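Local coordinates for C-type diheme-containing protein (PDB 6H5L), which probably carries electrons through two covalently bound heme c groups as part of a large reductase complex of an anammox bacterium, at residues 42-47 against 97-102; 47-52 against 63-68; 58-63 against 101-106. All blocks are in the same frame, centred on the assembly; numbering follows the deposited sequence.

Contact 1 (42-47 against 97-102). With HEC (heme c), chain L.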
loop_
_atom_site.group_PDB
_atom_site.type_symbol
_atom_site.label_atom_id
_atom_site.label_comp_id
_atom_site.label_asym_id
_atom_site.label_seq_id
_atom_site.Cartn_x
_atom_site.Cartn_y
_atom_site.Cartn_z
ATOM N N ARG B 42 -39.825 -30.151 -6.644
ATOM C CA ARG B 42 -41.146 -29.950 -6.056
ATOM C C ARG B 42 -41.981 -31.224 -6.103
ATOM O O ARG B 42 -42.030 -31.918 -7.124
ATOM C CB ARG B 42 -41.877 -28.822 -6.787
ATOM C CG ARG B 42 -43.202 -28.432 -6.145
ATOM C CD ARG B 42 -42.995 -27.690 -4.833
ATOM N NE ARG B 42 -42.320 -26.412 -5.036
ATOM C CZ ARG B 42 -41.030 -26.199 -4.801
ATOM N NH1 ARG B 42 -40.265 -27.180 -4.340
ATOM N NH2 ARG B 42 -40.504 -25.003 -5.025
ATOM N N ASN B 43 -42.631 -31.528 -4.984
ATOM C CA ASN B 43 -43.619 -32.600 -4.913
ATOM C C ASN B 43 -44.969 -31.987 -5.268
ATOM O O ASN B 43 -45.614 -31.346 -4.435
ATOM C CB ASN B 43 -43.624 -33.239 -3.528
ATOM C CG ASN B 43 -44.551 -34.443 -3.431
ATOM O OD1 ASN B 43 -45.363 -34.699 -4.322
ATOM N ND2 ASN B 43 -44.439 -35.183 -2.334
ATOM N N PHE B 44 -45.398 -32.188 -6.516
ATOM C CA PHE B 44 -46.625 -31.578 -7.014
ATOM C C PHE B 44 -47.883 -32.156 -6.380
ATOM O O PHE B 44 -48.951 -31.546 -6.506
ATOM C CB PHE B 44 -46.705 -31.738 -8.533
ATOM C CG PHE B 44 -45.590 -31.060 -9.275
ATOM C CD1 PHE B 44 -45.239 -29.751 -8.987
ATOM C CD2 PHE B 44 -44.886 -31.735 -10.259
ATOM C CE1 PHE B 44 -44.212 -29.128 -9.670
ATOM C CE2 PHE B 44 -43.858 -31.117 -10.943
ATOM C CZ PHE B 44 -43.521 -29.812 -10.649
ATOM N N THR B 45 -47.786 -33.305 -5.705
ATOM C CA THR B 45 -48.973 -33.977 -5.191
ATOM C C THR B 45 -49.617 -33.231 -4.029
ATOM O O THR B 45 -50.785 -33.485 -3.719
ATOM C CB THR B 45 -48.631 -35.403 -4.752
ATOM O OG1 THR B 45 -47.793 -35.358 -3.588
ATOM C CG2 THR B 45 -47.902 -36.148 -5.865
ATOM N N LEU B 46 -48.890 -32.319 -3.382
ATOM C CA LEU B 46 -49.427 -31.574 -2.252
ATOM C C LEU B 46 -50.226 -30.348 -2.671
ATOM O O LEU B 46 -50.932 -29.772 -1.835
ATOM C CB LEU B 46 -48.289 -31.143 -1.317
ATOM C CG LEU B 46 -48.673 -30.848 0.135
ATOM C CD1 LEU B 46 -49.148 -32.117 0.821
ATOM C CD2 LEU B 46 -47.515 -30.222 0.898
ATOM N N GLY B 47 -50.144 -29.940 -3.935
ATOM C CA GLY B 47 -50.802 -28.720 -4.358
ATOM C C GLY B 47 -50.245 -27.460 -3.738
ATOM O O GLY B 47 -50.934 -26.437 -3.714
ATOM N N LYS B 97 -51.213 -30.361 -12.603
ATOM C CA LYS B 97 -52.429 -30.187 -11.814
ATOM C C LYS B 97 -53.063 -31.523 -11.455
ATOM O O LYS B 97 -53.673 -31.648 -10.386
ATOM C CB LYS B 97 -53.431 -29.313 -12.572
ATOM C CG LYS B 97 -52.929 -27.914 -12.888
ATOM C CD LYS B 97 -53.976 -27.093 -13.622
ATOM C CE LYS B 97 -55.140 -26.738 -12.710
ATOM N NZ LYS B 97 -56.175 -25.933 -13.414
ATOM N N SER B 98 -52.928 -32.529 -12.323
ATOM C CA SER B 98 -53.542 -33.828 -12.075
ATOM C C SER B 98 -52.857 -34.604 -10.957
ATOM O O SER B 98 -53.386 -35.637 -10.532
ATOM C CB SER B 98 -53.538 -34.668 -13.355
ATOM O OG SER B 98 -52.235 -35.127 -13.666
ATOM N N PHE B 99 -51.708 -34.135 -10.470
ATOM C CA PHE B 99 -50.995 -34.841 -9.414
ATOM C C PHE B 99 -51.592 -34.601 -8.034
ATOM O O PHE B 99 -51.307 -35.372 -7.110
ATOM C CB PHE B 99 -49.520 -34.431 -9.410
ATOM C CG PHE B 99 -48.769 -34.840 -10.649
ATOM C CD1 PHE B 99 -49.010 -36.063 -11.253
ATOM C CD2 PHE B 99 -47.823 -33.997 -11.209
ATOM C CE1 PHE B 99 -48.319 -36.438 -12.392
ATOM C CE2 PHE B 99 -47.130 -34.365 -12.347
ATOM C CZ PHE B 99 -47.378 -35.587 -12.940
ATOM N N SER B 100 -52.411 -33.565 -7.870
ATOM C CA SER B 100 -52.972 -33.201 -6.576
ATOM C C SER B 100 -54.489 -33.151 -6.676
ATOM O O SER B 100 -55.036 -32.494 -7.566
ATOM C CB SER B 100 -52.422 -31.854 -6.095
ATOM O OG SER B 100 -53.000 -31.482 -4.858
ATOM N N GLU B 101 -55.161 -33.850 -5.757
ATOM C CA GLU B 101 -56.619 -33.831 -5.724
ATOM C C GLU B 101 -57.159 -32.438 -5.435
ATOM O O GLU B 101 -58.299 -32.126 -5.800
ATOM C CB GLU B 101 -57.129 -34.823 -4.679
ATOM C CG GLU B 101 -56.775 -36.273 -4.968
ATOM C CD GLU B 101 -57.685 -36.902 -6.005
ATOM O OE1 GLU B 101 -58.911 -36.669 -5.937
ATOM O OE2 GLU B 101 -57.177 -37.626 -6.890
ATOM N N ALA B 102 -56.362 -31.591 -4.777
ATOM C CA ALA B 102 -56.829 -30.258 -4.409
ATOM C C ALA B 102 -57.240 -29.439 -5.626
ATOM O O ALA B 102 -58.132 -28.589 -5.527
ATOM C CB ALA B 102 -55.747 -29.529 -3.614
HETATM FE FE HEC L . -38.984 -28.445 -11.942
HETATM C CHA HEC L . -39.649 -26.694 -9.072
HETATM C CHB HEC L . -42.060 -27.500 -13.195
HETATM C CHC HEC L . -38.388 -30.243 -14.820
HETATM C CHD HEC L . -35.964 -29.507 -10.679
HETATM N NA HEC L . -40.560 -27.309 -11.266
HETATM C C1A HEC L . -40.626 -26.679 -10.043
HETATM C C2A HEC L . -41.892 -25.982 -9.934
HETATM C C3A HEC L . -42.569 -26.210 -11.083
HETATM C C4A HEC L . -41.737 -27.043 -11.934
HETATM C CMA HEC L . -43.970 -25.724 -11.525
HETATM C CAA HEC L . -42.236 -25.190 -8.638
HETATM C CBA HEC L . -43.391 -24.189 -8.659
HETATM C CGA HEC L . -43.556 -23.605 -7.278
HETATM O O1A HEC L . -43.091 -24.238 -6.294
HETATM O O2A HEC L . -44.157 -22.506 -7.160
HETATM N NB HEC L . -40.034 -28.817 -13.673
HETATM C C1B HEC L . -41.275 -28.302 -13.999
HETATM C C2B HEC L . -41.602 -28.749 -15.341
HETATM C C3B HEC L . -40.593 -29.508 -15.784
HETATM C C4B HEC L . -39.585 -29.563 -14.747
HETATM C CMB HEC L . -42.905 -28.415 -16.098
HETATM C CAB HEC L . -40.480 -30.209 -17.158
HETATM C CBB HEC L . -40.291 -29.173 -18.289
HETATM N NC HEC L . -37.467 -29.652 -12.621
HETATM C C1C HEC L . -37.415 -30.291 -13.845
HETATM C C2C HEC L . -36.108 -30.899 -13.980
HETATM C C3C HEC L . -35.501 -30.812 -12.789
HETATM C C4C HEC L . -36.303 -29.949 -11.940
HETATM C CMC HEC L . -35.717 -31.860 -15.125
HETATM C CAC HEC L . -34.115 -31.386 -12.412
HETATM C CBC HEC L . -33.006 -30.671 -13.213
HETATM N ND HEC L . -37.965 -28.149 -10.154
HETATM C C1D HEC L . -36.715 -28.691 -9.857
HETATM C C2D HEC L . -36.326 -28.252 -8.535
HETATM C C3D HEC L . -37.482 -27.374 -8.039
HETATM C C4D HEC L . -38.449 -27.368 -9.109
HETATM C CMD HEC L . -35.023 -28.600 -7.786
HETATM C CAD HEC L . -37.606 -26.642 -6.686
HETATM C CBD HEC L . -36.810 -25.345 -6.737
HETATM C CGD HEC L . -36.885 -24.654 -5.402
HETATM O O1D HEC L . -38.017 -24.407 -4.911
HETATM O O2D HEC L . -35.808 -24.340 -4.833
#
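The heme-side loop 42-47 of a cytochrome c fold rests on segment 97-102, whose type I turn from Lys97 to Ser100 leads from helix 93-97 toward helix 102-105, with Phe44 and Phe99 as the apolar pair between them. The two side chains lie side by side and point the same way. Phe44 CB sits at the edge of the Phe99 ring, near its plane, 3.7 Å from Phe99 CD2, while that same CD2 comes at the Phe44 ring obliquely. Phe44 CG is anti to its carbonyl carbon (chi1 -62°), beside the backbone N, and beyond it the ring reaches the porphyrin: Phe44 CZ is 3.5 Å from heme C4A, which lies at the ring edge.

Polar links are lighter. Ser100 OG gives a weak hydrogen bond to Thr45 O at 3.2 Å and accepts a weak capping bond from Ala102 N. Thr45 CA also points a C-H at Phe99 O, 3.3 Å away. Within the loop, Asn43 OD1 closes an Asx turn by accepting from Thr45 N and Thr45 OG1, both on one face of its amide plane.

At the loop's start Arg42 serves the heme. Its chain, bent at chi2 and chi3, sets NE 2.6 Å from heme O1A, and NH2 2.6 Å from heme O1D; NH2 also bonds to O1A. One guanidinium thus ties both propionates together and would probably offset their negative charge, with heme CHA over one of its faces. Arg42 O lies above the centre of the Phe44 ring and accepts from His23 ND1, while His23, the axial iron ligand, stacks on Phe44. A backbone carbonyl that fixes the rotation of the axial histidine is typical of the c-type cytochrome heme site.

Contact 2 (47-52 against 63-68). With HEC (heme c), chain L.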
loop_
_atom_site.group_PDB
_atom_site.type_symbol
_atom_site.label_atom_id
_atom_site.label_comp_id
_atom_site.label_asym_id
_atom_site.label_seq_id
_atom_site.Cartn_x
_atom_site.Cartn_y
_atom_site.Cartn_z
ATOM N N GLY B 47 -50.144 -29.940 -3.935
ATOM C CA GLY B 47 -50.802 -28.720 -4.358
ATOM C C GLY B 47 -50.245 -27.460 -3.738
ATOM O O GLY B 47 -50.934 -26.437 -3.714
ATOM N N ALA B 48 -49.011 -27.505 -3.238
ATOM C CA ALA B 48 -48.364 -26.373 -2.583
ATOM C C ALA B 48 -47.298 -25.818 -3.519
ATOM O O ALA B 48 -46.265 -26.459 -3.746
ATOM C CB ALA B 48 -47.760 -26.787 -1.244
ATOM N N TYR B 49 -47.550 -24.627 -4.057
ATOM C CA TYR B 49 -46.637 -23.958 -4.972
ATOM C C TYR B 49 -46.084 -22.708 -4.302
ATOM O O TYR B 49 -46.844 -21.911 -3.743
ATOM C CB TYR B 49 -47.339 -23.602 -6.284
ATOM C CG TYR B 49 -47.620 -24.794 -7.176
ATOM C CD1 TYR B 49 -48.529 -25.774 -6.797
ATOM C CD2 TYR B 49 -46.983 -24.934 -8.404
ATOM C CE1 TYR B 49 -48.789 -26.861 -7.610
ATOM C CE2 TYR B 49 -47.239 -26.019 -9.224
ATOM C CZ TYR B 49 -48.143 -26.978 -8.822
ATOM O OH TYR B 49 -48.402 -28.060 -9.632
ATOM N N LYS B 50 -44.759 -22.546 -4.357
ATOM C CA LYS B 50 -44.122 -21.421 -3.678
ATOM C C LYS B 50 -44.490 -20.090 -4.321
ATOM O O LYS B 50 -44.641 -19.081 -3.621
ATOM C CB LYS B 50 -42.601 -21.593 -3.669
ATOM C CG LYS B 50 -42.073 -22.696 -2.781
ATOM C CD LYS B 50 -40.552 -22.637 -2.730
ATOM C CE LYS B 50 -39.949 -23.795 -1.953
ATOM N NZ LYS B 50 -38.461 -23.729 -1.959
ATOM N N PHE B 51 -44.626 -20.064 -5.644
ATOM C CA PHE B 51 -44.638 -18.822 -6.414
ATOM C C PHE B 51 -45.974 -18.685 -7.136
ATOM O O PHE B 51 -46.230 -19.372 -8.132
ATOM C CB PHE B 51 -43.457 -18.805 -7.374
ATOM C CG PHE B 51 -42.179 -19.275 -6.743
ATOM C CD1 PHE B 51 -41.615 -18.569 -5.695
ATOM C CD2 PHE B 51 -41.557 -20.435 -7.177
ATOM C CE1 PHE B 51 -40.443 -19.000 -5.101
ATOM C CE2 PHE B 51 -40.386 -20.870 -6.588
ATOM C CZ PHE B 51 -39.831 -20.153 -5.549
ATOM N N ARG B 52 -46.822 -17.801 -6.619
ATOM C CA ARG B 52 -48.170 -17.594 -7.117
ATOM C C ARG B 52 -48.452 -16.102 -7.225
ATOM O O ARG B 52 -47.676 -15.255 -6.773
ATOM C CB ARG B 52 -49.213 -18.246 -6.198
ATOM C CG ARG B 52 -49.134 -19.760 -6.103
ATOM C CD ARG B 52 -49.706 -20.259 -4.782
ATOM N NE ARG B 52 -48.734 -20.115 -3.704
ATOM C CZ ARG B 52 -48.712 -19.108 -2.837
ATOM N NH1 ARG B 52 -49.625 -18.150 -2.901
ATOM N NH2 ARG B 52 -47.775 -19.064 -1.901
ATOM N N GLU B 63 -51.675 -19.747 -15.131
ATOM C CA GLU B 63 -50.642 -18.828 -15.594
ATOM C C GLU B 63 -49.458 -18.788 -14.636
ATOM O O GLU B 63 -48.315 -18.623 -15.075
ATOM C CB GLU B 63 -51.230 -17.427 -15.771
ATOM C CG GLU B 63 -52.388 -17.345 -16.767
ATOM C CD GLU B 63 -53.693 -17.873 -16.201
ATOM O OE1 GLU B 63 -53.847 -17.872 -14.962
ATOM O OE2 GLU B 63 -54.555 -18.302 -16.994
ATOM N N ASP B 64 -49.707 -18.943 -13.332
ATOM C CA ASP B 64 -48.613 -18.993 -12.367
ATOM C C ASP B 64 -47.683 -20.159 -12.657
ATOM O O ASP B 64 -46.456 -20.013 -12.612
ATOM C CB ASP B 64 -49.167 -19.100 -10.945
ATOM C CG ASP B 64 -49.824 -17.818 -10.477
ATOM O OD1 ASP B 64 -49.663 -16.784 -11.157
ATOM O OD2 ASP B 64 -50.505 -17.845 -9.430
ATOM N N ILE B 65 -48.249 -21.332 -12.945
ATOM C CA ILE B 65 -47.431 -22.509 -13.223
ATOM C C ILE B 65 -46.660 -22.327 -14.525
ATOM O O ILE B 65 -45.457 -22.604 -14.597
ATOM C CB ILE B 65 -48.307 -23.775 -13.255
ATOM C CG1 ILE B 65 -49.055 -23.938 -11.930
ATOM C CG2 ILE B 65 -47.461 -25.004 -13.546
ATOM C CD1 ILE B 65 -50.068 -25.066 -11.938
ATOM N N TYR B 66 -47.341 -21.855 -15.573
ATOM C CA TYR B 66 -46.672 -21.615 -16.848
ATOM C C TYR B 66 -45.534 -20.613 -16.704
ATOM O O TYR B 66 -44.515 -20.728 -17.392
ATOM C CB TYR B 66 -47.684 -21.122 -17.884
ATOM C CG TYR B 66 -47.102 -20.903 -19.262
ATOM C CD1 TYR B 66 -47.072 -21.931 -20.196
ATOM C CD2 TYR B 66 -46.579 -19.669 -19.629
ATOM C CE1 TYR B 66 -46.536 -21.736 -21.454
ATOM C CE2 TYR B 66 -46.039 -19.466 -20.883
ATOM C CZ TYR B 66 -46.021 -20.502 -21.791
ATOM O OH TYR B 66 -45.485 -20.298 -23.037
ATOM N N ARG B 67 -45.687 -19.628 -15.817
ATOM C CA ARG B 67 -44.629 -18.645 -15.616
ATOM C C ARG B 67 -43.404 -19.284 -14.978
ATOM O O ARG B 67 -42.272 -19.044 -15.412
ATOM C CB ARG B 67 -45.145 -17.493 -14.756
ATOM C CG ARG B 67 -44.188 -16.315 -14.656
ATOM C CD ARG B 67 -44.800 -15.173 -13.861
ATOM N NE ARG B 67 -44.622 -13.891 -14.534
ATOM C CZ ARG B 67 -44.961 -12.718 -14.011
ATOM N NH1 ARG B 67 -45.493 -12.659 -12.797
ATOM N NH2 ARG B 67 -44.762 -11.603 -14.700
ATOM N N THR B 68 -43.612 -20.100 -13.942
ATOM C CA THR B 68 -42.489 -20.753 -13.274
ATOM C C THR B 68 -41.763 -21.707 -14.217
ATOM O O THR B 68 -40.531 -21.805 -14.183
ATOM C CB THR B 68 -42.980 -21.498 -12.033
ATOM O OG1 THR B 68 -43.807 -20.628 -11.249
ATOM C CG2 THR B 68 -41.806 -21.959 -11.185
HETATM FE FE HEC L . -38.984 -28.445 -11.942
HETATM C CHA HEC L . -39.649 -26.694 -9.072
HETATM C CHB HEC L . -42.060 -27.500 -13.195
HETATM C CHC HEC L . -38.388 -30.243 -14.820
HETATM C CHD HEC L . -35.964 -29.507 -10.679
HETATM N NA HEC L . -40.560 -27.309 -11.266
HETATM C C1A HEC L . -40.626 -26.679 -10.043
HETATM C C2A HEC L . -41.892 -25.982 -9.934
HETATM C C3A HEC L . -42.569 -26.210 -11.083
HETATM C C4A HEC L . -41.737 -27.043 -11.934
HETATM C CMA HEC L . -43.970 -25.724 -11.525
HETATM C CAA HEC L . -42.236 -25.190 -8.638
HETATM C CBA HEC L . -43.391 -24.189 -8.659
HETATM C CGA HEC L . -43.556 -23.605 -7.278
HETATM O O1A HEC L . -43.091 -24.238 -6.294
HETATM O O2A HEC L . -44.157 -22.506 -7.160
HETATM N NB HEC L . -40.034 -28.817 -13.673
HETATM C C1B HEC L . -41.275 -28.302 -13.999
HETATM C C2B HEC L . -41.602 -28.749 -15.341
HETATM C C3B HEC L . -40.593 -29.508 -15.784
HETATM C C4B HEC L . -39.585 -29.563 -14.747
HETATM C CMB HEC L . -42.905 -28.415 -16.098
HETATM C CAB HEC L . -40.480 -30.209 -17.158
HETATM C CBB HEC L . -40.291 -29.173 -18.289
HETATM N NC HEC L . -37.467 -29.652 -12.621
HETATM C C1C HEC L . -37.415 -30.291 -13.845
HETATM C C2C HEC L . -36.108 -30.899 -13.980
HETATM C C3C HEC L . -35.501 -30.812 -12.789
HETATM C C4C HEC L . -36.303 -29.949 -11.940
HETATM C CMC HEC L . -35.717 -31.860 -15.125
HETATM C CAC HEC L . -34.115 -31.386 -12.412
HETATM C CBC HEC L . -33.006 -30.671 -13.213
HETATM N ND HEC L . -37.965 -28.149 -10.154
HETATM C C1D HEC L . -36.715 -28.691 -9.857
HETATM C C2D HEC L . -36.326 -28.252 -8.535
HETATM C C3D HEC L . -37.482 -27.374 -8.039
HETATM C C4D HEC L . -38.449 -27.368 -9.109
HETATM C CMD HEC L . -35.023 -28.600 -7.786
HETATM C CAD HEC L . -37.606 -26.642 -6.686
HETATM C CBD HEC L . -36.810 -25.345 -6.737
HETATM C CGD HEC L . -36.885 -24.654 -5.402
HETATM O O1D HEC L . -38.017 -24.407 -4.911
HETATM O O2D HEC L . -35.808 -24.340 -4.833
#
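The rings of Tyr49 and Phe51 both lean on helix 62-71 obliquely, Tyr49 CE2 at 3.9 Å from Ile65 CG1 and Phe51 CD2 at 4.3 Å from Thr68 CG2. Gly47 O lies in the plane of the Tyr49 ring, at its edge, and heme CBA approaches the same ring at a slant. Lys50 CB is centred over one face of Phe51. At the edge of the Arg52 guanidinium is Tyr49 O, which accepts from Arg52 NE at 2.6 Å in a nearly straight bond (169°).

Between loop and helix lies a heme propionate. Lys50 N donates to heme O1A at 3.1 Å and Phe51 N to heme O2A at 2.9 Å. Lys50, extended beyond CG, carries NZ on to the other propionate, 3.1 Å from heme O1D; NZ also bonds O1D of a second heme c, bridging the two cofactors. Thr68 CG2, anti to its backbone N, packs on heme CBA. Asp64 OD2 comes within 3.3 Å of Arg52 CA and accepts from Thr53 N, its charge well apart from the guanidinium. Backbone N-H groups and a lysine around the carboxylates would probably favour ionised propionates, while the helix contributes mainly apolar contact.

Contact 3 (58-63 against 101-106)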
loop_
_atom_site.group_PDB
_atom_site.type_symbol
_atom_site.label_atom_id
_atom_site.label_comp_id
_atom_site.label_asym_id
_atom_site.label_seq_id
_atom_site.Cartn_x
_atom_site.Cartn_y
_atom_site.Cartn_z
ATOM N N SER B 58 -53.775 -20.767 -1.238
ATOM C CA SER B 58 -54.509 -20.992 -2.468
ATOM C C SER B 58 -53.681 -21.806 -3.456
ATOM O O SER B 58 -52.452 -21.886 -3.370
ATOM C CB SER B 58 -54.913 -19.662 -3.106
ATOM O OG SER B 58 -55.314 -19.839 -4.454
ATOM N N LEU B 59 -54.382 -22.424 -4.402
ATOM C CA LEU B 59 -53.731 -23.058 -5.529
ATOM C C LEU B 59 -53.127 -21.990 -6.436
ATOM O O LEU B 59 -53.515 -20.821 -6.377
ATOM C CB LEU B 59 -54.731 -23.903 -6.315
ATOM C CG LEU B 59 -55.527 -24.971 -5.565
ATOM C CD1 LEU B 59 -56.596 -25.550 -6.475
ATOM C CD2 LEU B 59 -54.611 -26.067 -5.048
ATOM N N PRO B 60 -52.166 -22.358 -7.278
ATOM C CA PRO B 60 -51.703 -21.421 -8.302
ATOM C C PRO B 60 -52.669 -21.376 -9.472
ATOM O O PRO B 60 -53.379 -22.341 -9.762
ATOM C CB PRO B 60 -50.353 -22.008 -8.728
ATOM C CG PRO B 60 -50.530 -23.470 -8.527
ATOM C CD PRO B 60 -51.378 -23.605 -7.283
ATOM N N THR B 61 -52.696 -20.229 -10.142
ATOM C CA THR B 61 -53.403 -20.161 -11.408
ATOM C C THR B 61 -52.615 -20.924 -12.468
ATOM O O THR B 61 -51.419 -21.189 -12.316
ATOM C CB THR B 61 -53.605 -18.710 -11.846
ATOM O OG1 THR B 61 -52.337 -18.129 -12.176
ATOM C CG2 THR B 61 -54.254 -17.901 -10.734
ATOM N N ASP B 62 -53.304 -21.293 -13.549
ATOM C CA ASP B 62 -52.614 -21.949 -14.656
ATOM C C ASP B 62 -51.506 -21.068 -15.215
ATOM O O ASP B 62 -50.492 -21.579 -15.707
ATOM C CB ASP B 62 -53.608 -22.323 -15.756
ATOM C CG ASP B 62 -54.645 -23.326 -15.289
ATOM O OD1 ASP B 62 -54.703 -23.594 -14.071
ATOM O OD2 ASP B 62 -55.395 -23.849 -16.141
ATOM N N GLU B 63 -51.675 -19.747 -15.131
ATOM C CA GLU B 63 -50.642 -18.828 -15.594
ATOM C C GLU B 63 -49.458 -18.788 -14.636
ATOM O O GLU B 63 -48.315 -18.623 -15.075
ATOM C CB GLU B 63 -51.230 -17.427 -15.771
ATOM C CG GLU B 63 -52.388 -17.345 -16.767
ATOM C CD GLU B 63 -53.693 -17.873 -16.201
ATOM O OE1 GLU B 63 -53.847 -17.872 -14.962
ATOM O OE2 GLU B 63 -54.555 -18.302 -16.994
ATOM N N GLU B 101 -55.161 -33.850 -5.757
ATOM C CA GLU B 101 -56.619 -33.831 -5.724
ATOM C C GLU B 101 -57.159 -32.438 -5.435
ATOM O O GLU B 101 -58.299 -32.126 -5.800
ATOM C CB GLU B 101 -57.129 -34.823 -4.679
ATOM C CG GLU B 101 -56.775 -36.273 -4.968
ATOM C CD GLU B 101 -57.685 -36.902 -6.005
ATOM O OE1 GLU B 101 -58.911 -36.669 -5.937
ATOM O OE2 GLU B 101 -57.177 -37.626 -6.890
ATOM N N ALA B 102 -56.362 -31.591 -4.777
ATOM C CA ALA B 102 -56.829 -30.258 -4.409
ATOM C C ALA B 102 -57.240 -29.439 -5.626
ATOM O O ALA B 102 -58.132 -28.589 -5.527
ATOM C CB ALA B 102 -55.747 -29.529 -3.614
ATOM N N PHE B 103 -56.612 -29.679 -6.779
ATOM C CA PHE B 103 -56.982 -28.945 -7.987
ATOM C C PHE B 103 -58.374 -29.319 -8.484
ATOM O O PHE B 103 -59.024 -28.511 -9.156
ATOM C CB PHE B 103 -55.952 -29.186 -9.094
ATOM C CG PHE B 103 -54.732 -28.321 -8.985
ATOM C CD1 PHE B 103 -54.810 -26.964 -9.247
ATOM C CD2 PHE B 103 -53.508 -28.860 -8.631
ATOM C CE1 PHE B 103 -53.690 -26.158 -9.153
ATOM C CE2 PHE B 103 -52.382 -28.061 -8.535
ATOM C CZ PHE B 103 -52.475 -26.706 -8.797
ATOM N N GLU B 104 -58.845 -30.526 -8.169
ATOM C CA GLU B 104 -60.139 -30.987 -8.652
ATOM C C GLU B 104 -61.303 -30.537 -7.775
ATOM O O GLU B 104 -62.444 -30.497 -8.252
ATOM C CB GLU B 104 -60.153 -32.514 -8.755
ATOM C CG GLU B 104 -61.265 -33.063 -9.635
ATOM C CD GLU B 104 -61.525 -34.537 -9.402
ATOM O OE1 GLU B 104 -60.840 -35.134 -8.545
ATOM O OE2 GLU B 104 -62.417 -35.100 -10.070
ATOM N N TYR B 105 -61.049 -30.197 -6.514
ATOM C CA TYR B 105 -62.106 -29.839 -5.577
ATOM C C TYR B 105 -62.221 -28.339 -5.353
ATOM O O TYR B 105 -63.337 -27.814 -5.276
ATOM C CB TYR B 105 -61.873 -30.542 -4.236
ATOM C CG TYR B 105 -61.734 -32.042 -4.371
ATOM C CD1 TYR B 105 -62.589 -32.765 -5.193
ATOM C CD2 TYR B 105 -60.734 -32.732 -3.697
ATOM C CE1 TYR B 105 -62.463 -34.135 -5.329
ATOM C CE2 TYR B 105 -60.600 -34.102 -3.827
ATOM C CZ TYR B 105 -61.467 -34.796 -4.646
ATOM O OH TYR B 105 -61.339 -36.160 -4.780
ATOM N N ARG B 106 -61.098 -27.638 -5.244
ATOM C CA ARG B 106 -61.085 -26.199 -5.049
ATOM C C ARG B 106 -60.608 -25.500 -6.315
ATOM O O ARG B 106 -59.853 -26.065 -7.113
ATOM C CB ARG B 106 -60.190 -25.813 -3.868
ATOM C CG ARG B 106 -60.666 -26.373 -2.537
ATOM C CD ARG B 106 -61.981 -25.753 -2.106
ATOM N NE ARG B 106 -62.624 -26.521 -1.042
ATOM C CZ ARG B 106 -63.634 -27.364 -1.236
ATOM N NH1 ARG B 106 -64.122 -27.549 -2.454
ATOM N NH2 ARG B 106 -64.160 -28.018 -0.209
#
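Leu59 and Phe103 make the tight part of this contact, where the loop before helix 62-71 lies against the short helix 102-105. Leu59 CD2 stands over the centre of the Phe103 ring in a CH-pi contact, 4.2 Å from the centroid and 10° off the ring normal. The other methyl, Leu59 CD1, turns to the ring's near end, 3.6 Å from Phe103 CD1, and also touches two backbone oxygens, 3.5 Å from Ala102 O and 3.4 Å from Arg106 O. Leu59 CG is anti to its carbonyl carbon (chi1 -55°), and the branches beyond it reach Ala102 at the helix start, whose CB is 3.9 Å from Leu59 CD2, and Arg106, the residue just after the helix.

Pro60 extends the grip to the ring's far end. Its side chain crosses Phe103 at about a right angle, with Pro60 CD 3.6 Å from Phe103 CZ, and Pro60 O lies in the ring plane at the edge. An alanine in place of Phe103 would probably leave a gap beside Pro60 CD and CG and strip Leu59 CD2 of the ring face beneath it.

The other side is loose and open to solvent. Glu101, Glu104 and Tyr105 are exposed and make no contact with 58-63, and the end of Arg106 leads away from it, with NH1 making a weak bond to Tyr105 O. Polar groups of the loop are likewise held elsewhere: Asp62 forms salt bridges with Lys97 and Lys5, and Thr61 OG1 caps helix 62-71 through Asp64 N. Between the two segments the attachment therefore rests on methyl, proline and ring surfaces, which implies dispersion and close fit rather than charge pairing; the helix start is also tied, weakly, through Ser100.

In the fold
Contact 2 is wholly buried near the middle of the chain, whereas contacts 1 and 3 are partly buried and lie further out, on the same side. Contacts 1 and 2 share the loop through Gly47 and serve one heme, with Arg42 packing on Lys50 and Phe44 on Tyr49. Contacts 2 and 3 both use helix 62-71, and Pro60 touches Tyr49, Arg52 and Ile65. Contacts 1 and 3 meet on 101-102, and the Lys97-Asp62 salt bridge joins them. The chemistry follows place: charged and backbone donors gather at the propionates in contacts 1 and 2, while contact 3, which does not touch the heme, relies on apolar surfaces.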